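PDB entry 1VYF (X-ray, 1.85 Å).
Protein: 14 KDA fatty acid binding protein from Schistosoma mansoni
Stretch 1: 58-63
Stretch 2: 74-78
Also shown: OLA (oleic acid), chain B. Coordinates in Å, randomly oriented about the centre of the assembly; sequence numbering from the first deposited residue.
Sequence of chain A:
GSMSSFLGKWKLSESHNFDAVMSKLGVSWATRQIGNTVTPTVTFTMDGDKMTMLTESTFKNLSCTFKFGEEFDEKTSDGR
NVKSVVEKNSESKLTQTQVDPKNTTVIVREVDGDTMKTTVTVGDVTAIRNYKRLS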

ATOM      1  N   THR A  58      -8.832  -5.771  11.224  1.00 37.32           N
ATOM      2  CA  THR A  58      -9.022  -6.851  12.209  1.00 38.56           C
ATOM      3  C   THR A  58      -7.847  -7.806  12.236  1.00 39.23           C
ATOM      4  O   THR A  58      -7.625  -8.486  13.225  1.00 41.17           O
ATOM      5  CB  THR A  58     -10.300  -7.648  11.899  1.00 38.76           C
ATOM      6  OG1 THR A  58     -10.272  -8.121  10.539  1.00 38.61           O
ATOM      7  CG2 THR A  58     -11.513  -6.775  11.982  1.00 37.93           C
ATOM      8  N   PHE A  59      -7.102  -7.876  11.144  1.00 40.16           N
ATOM      9  CA  PHE A  59      -5.989  -8.800  11.009  1.00 40.16           C
ATOM     10  C   PHE A  59      -4.768  -8.283  11.738  1.00 40.34           C
ATOM     11  O   PHE A  59      -4.241  -8.947  12.614  1.00 39.40           O
ATOM     12  CB  PHE A  59      -5.650  -9.006   9.533  1.00 40.38           C
ATOM     13  CG  PHE A  59      -4.448  -9.880   9.296  1.00 40.91           C
ATOM     14  CD1 PHE A  59      -3.413  -9.447   8.492  1.00 40.87           C
ATOM     15  CD2 PHE A  59      -4.353 -11.133   9.886  1.00 43.52           C
ATOM     16  CE1 PHE A  59      -2.295 -10.239   8.265  1.00 41.55           C
ATOM     17  CE2 PHE A  59      -3.240 -11.938   9.655  1.00 42.17           C
ATOM     18  CZ  PHE A  59      -2.208 -11.480   8.844  1.00 42.14           C
ATOM     19  N   LYS A  60      -4.348  -7.076  11.373  1.00 40.43           N
ATOM     20  CA  LYS A  60      -3.110  -6.465  11.855  1.00 39.91           C
ATOM     21  C   LYS A  60      -3.248  -4.944  11.777  1.00 39.08           C
ATOM     22  O   LYS A  60      -3.890  -4.431  10.848  1.00 38.21           O
ATOM     23  CB  LYS A  60      -1.982  -6.902  10.938  1.00 40.55           C
ATOM     24  CG  LYS A  60      -0.585  -6.556  11.403  1.00 43.98           C
ATOM     25  CD  LYS A  60       0.428  -7.469  10.687  1.00 47.50           C
ATOM     26  CE  LYS A  60       0.504  -8.859  11.346  1.00 49.42           C
ATOM     27  NZ  LYS A  60       0.697 -10.016  10.386  1.00 51.34           N
ATOM     28  N   ASN A  61      -2.645  -4.239  12.734  1.00 37.35           N
ATOM     29  CA  ASN A  61      -2.464  -2.785  12.663  1.00 37.11           C
ATOM     30  C   ASN A  61      -0.979  -2.521  12.508  1.00 36.14           C
ATOM     31  O   ASN A  61      -0.186  -3.004  13.278  1.00 36.71           O
ATOM     32  CB  ASN A  61      -3.005  -2.056  13.893  1.00 36.17           C
ATOM     33  CG  ASN A  61      -4.447  -2.348  14.149  1.00 38.51           C
ATOM     34  OD1 ASN A  61      -5.289  -2.213  13.254  1.00 33.45           O
ATOM     35  ND2 ASN A  61      -4.767  -2.744  15.388  1.00 40.13           N
ATOM     36  N   LEU A  62      -0.628  -1.737  11.503  1.00 35.77           N
ATOM     37  CA  LEU A  62       0.707  -1.662  10.957  1.00 36.37           C
ATOM     38  C   LEU A  62       1.019  -0.223  10.525  1.00 35.81           C
ATOM     39  O   LEU A  62       0.177   0.433   9.966  1.00 35.62           O
ATOM     40  CB  LEU A  62       0.727  -2.553   9.725  1.00 37.98           C
ATOM     41  CG  LEU A  62       2.022  -3.222   9.353  1.00 41.38           C
ATOM     42  CD1 LEU A  62       2.378  -4.239  10.429  1.00 45.81           C
ATOM     43  CD2 LEU A  62       1.850  -3.908   8.013  1.00 43.14           C
ATOM     44  N   SER A  63       2.227   0.258  10.771  1.00 35.15           N
ATOM     45  CA  SER A  63       2.626   1.609  10.386  1.00 34.91           C
ATOM     46  C   SER A  63       3.999   1.607   9.697  1.00 34.27           C
ATOM     47  O   SER A  63       4.859   0.818  10.059  1.00 33.18           O
ATOM     48  CB  SER A  63       2.702   2.479  11.647  1.00 35.23           C
ATOM     49  OG  SER A  63       3.312   3.698  11.333  1.00 37.82           O
ATOM     50  N   GLU A  74      11.315  -2.993   5.846  1.00 41.57           N
ATOM     51  CA  GLU A  74       9.879  -3.114   6.072  1.00 41.34           C
ATOM     52  C   GLU A  74       9.565  -4.586   6.267  1.00 40.46           C
ATOM     53  O   GLU A  74      10.175  -5.439   5.635  1.00 39.42           O
ATOM     54  CB  GLU A  74       9.090  -2.565   4.858  1.00 41.07           C
ATOM     55  CG  GLU A  74       7.627  -2.228   5.145  1.00 43.40           C
ATOM     56  CD  GLU A  74       6.750  -2.144   3.901  1.00 45.12           C
ATOM     57  OE1 GLU A  74       7.275  -1.747   2.816  1.00 42.36           O
ATOM     58  OE2 GLU A  74       5.528  -2.494   4.018  1.00 43.54           O
ATOM     59  N   LYS A  75       8.635  -4.877   7.176  1.00 41.00           N
ATOM     60  CA  LYS A  75       7.982  -6.180   7.243  1.00 41.37           C
ATOM     61  C   LYS A  75       6.524  -5.981   6.785  1.00 40.08           C
ATOM     62  O   LYS A  75       5.809  -5.107   7.305  1.00 40.63           O
ATOM     63  CB  LYS A  75       8.023  -6.766   8.658  1.00 41.91           C
ATOM     64  CG  LYS A  75       7.673  -8.272   8.689  1.00 45.91           C
ATOM     65  CD  LYS A  75       7.295  -8.790  10.092  1.00 48.69           C
ATOM     66  CE  LYS A  75       8.311  -9.813  10.597  1.00 50.79           C
ATOM     67  NZ  LYS A  75       7.798 -10.550  11.795  1.00 53.36           N
ATOM     68  N   THR A  76       6.112  -6.770   5.794  1.00 38.16           N
ATOM     69  CA  THR A  76       4.793  -6.637   5.192  1.00 37.47           C
ATOM     70  C   THR A  76       3.771  -7.255   6.132  1.00 37.50           C
ATOM     71  O   THR A  76       4.137  -7.952   7.075  1.00 37.66           O
ATOM     72  CB  THR A  76       4.718  -7.357   3.804  1.00 37.01           C
ATOM     73  OG1 THR A  76       4.946  -8.768   3.951  1.00 32.24           O
ATOM     74  CG2 THR A  76       5.808  -6.879   2.869  1.00 36.06           C
ATOM     75  N   SER A  77       2.493  -7.018   5.860  1.00 39.00           N
ATOM     76  CA  SER A  77       1.416  -7.566   6.689  1.00 40.12           C
ATOM     77  C   SER A  77       1.430  -9.097   6.744  1.00 40.14           C
ATOM     78  O   SER A  77       1.082  -9.704   7.747  1.00 42.21           O
ATOM     79  CB  SER A  77       0.033  -7.041   6.244  1.00 39.84           C
ATOM     80  OG  SER A  77      -0.146  -7.011   4.837  1.00 42.47           O
ATOM     81  N   ASP A  78       1.860  -9.725   5.667  1.00 40.13           N
ATOM     82  CA  ASP A  78       1.882 -11.172   5.605  1.00 39.25           C
ATOM     83  C   ASP A  78       3.176 -11.797   6.154  1.00 40.09           C
ATOM     84  O   ASP A  78       3.295 -13.020   6.206  1.00 39.57           O
ATOM     85  CB  ASP A  78       1.627 -11.639   4.174  1.00 39.17           C
ATOM     86  CG  ASP A  78       2.657 -11.152   3.208  1.00 37.24           C
ATOM     87  OD1 ASP A  78       2.765  -9.927   2.988  1.00 36.54           O
ATOM     88  OD2 ASP A  78       3.419 -11.935   2.610  1.00 36.22           O
TER
HETATM   89  C1  OLA B1134      -2.948  -1.934  -0.598  0.50 41.39           C
HETATM   90  O1  OLA B1134      -2.539  -0.940  -0.016  0.50 39.33           O
HETATM   91  O2  OLA B1134      -4.263  -2.012  -0.735  0.50 36.45           O
HETATM   92  C2  OLA B1134      -2.094  -3.035  -1.227  0.50 42.79           C
HETATM   93  C3  OLA B1134      -0.740  -3.393  -0.592  0.50 45.58           C
HETATM   94  C4  OLA B1134      -0.551  -4.922  -0.390  0.50 46.40           C
HETATM   95  C5  OLA B1134       0.636  -5.576  -1.110  0.50 45.02           C
HETATM   96  C6  OLA B1134       0.467  -7.089  -1.308  0.50 44.81           C
HETATM   97  C7  OLA B1134       0.917  -7.954  -0.137  0.50 44.29           C
HETATM   98  C8  OLA B1134      -0.188  -8.206   0.885  0.50 45.94           C
HETATM   99  C9  OLA B1134      -0.446  -9.679   1.103  0.50 45.67           C
HETATM  100  C10 OLA B1134      -1.444 -10.139   1.871  0.50 47.24           C
HETATM  101  C11 OLA B1134      -2.433  -9.247   2.596  0.50 47.79           C
HETATM  102  C12 OLA B1134      -2.685  -9.714   4.031  0.50 48.58           C
HETATM  103  C13 OLA B1134      -3.905  -9.043   4.679  0.50 47.92           C
HETATM  104  C14 OLA B1134      -3.713  -7.564   5.032  0.50 50.11           C
HETATM  105  C15 OLA B1134      -4.221  -6.607   3.946  0.50 49.95           C
HETATM  106  C16 OLA B1134      -3.616  -5.207   4.096  0.50 50.39           C
HETATM  107  C17 OLA B1134      -2.880  -4.735   2.838  0.50 49.11           C
HETATM  108  C18 OLA B1134      -3.835  -4.001   1.929  0.50 47.90           C

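Contact between residues 58-63 and 74-78 of the Schistosoma mansoni fatty acid binding protein, with oleic acid alongside. The contact is small, burying 200 Å² over both sides, and it centres on S77, which has 78 Å² covered by the other stretch. S77 lies in the loop that follows the strand ending at K75, and it is approached by F59, K60 and L62. The nearest pair of CA atoms across the contact, those of K60 and S77, are 7.0 Å apart, so the two backbones do not pair directly here and side chains fill the space between them.

The one hydrogen bond across the contact runs from K60 to the backbone of S77, with NZ of K60 donating to O of S77 at 2.7 Å. To reach that carbonyl, the lysine leaves its backbone with chi1 and chi2 both t, then bends at chi3 (m, -80°), which carries the ammonium group to the acceptor. Because the acceptor is a main-chain atom, the bond does not depend on the serine hydroxyl. The same carbonyl meets the ring of F59: CE1 of F59 is 3.5 Å from O of S77, and the oxygen sits at the ring edge, near its plane. This places the partly negative oxygen beside the ring's hydrogen-bearing rim rather than over its pi cloud. Ring and ammonium thus converge on a single oxygen.

L62, with 46 Å² covered, makes the largest contribution from its stretch. Its CA-to-CB bond points toward the loop, and CD2 packs against S77, 3.8 Å from N of S77 and 4.0 Å from CB of S77. The same methyl reaches back along the chain to lie 4.2 Å from O of K75. These are van der Waals contacts, made with backbone atoms of K75 and S77 and with CB of S77, where the strand gives way to the loop; the side chain of K75 itself comes no nearer the other stretch than 6.4 Å, from its CB to CD1 of L62.

The oleic acid borders the same site. Its C14 lies 3.6 Å from OG of S77, while its C13 is 3.9 Å from CD1 of F59, with the atom set obliquely to the ring. S77 therefore offers its carbonyl to K60 and F59 while its hydroxyl oxygen lies beside the lipid chain. D78 turns its CA-to-CB bond away from the other stretch; its OD1 accepts a hydrogen bond from OG1 of T76 at 2.7 Å, bridging across S77, and lies 3.7 Å from C9 of the oleic acid.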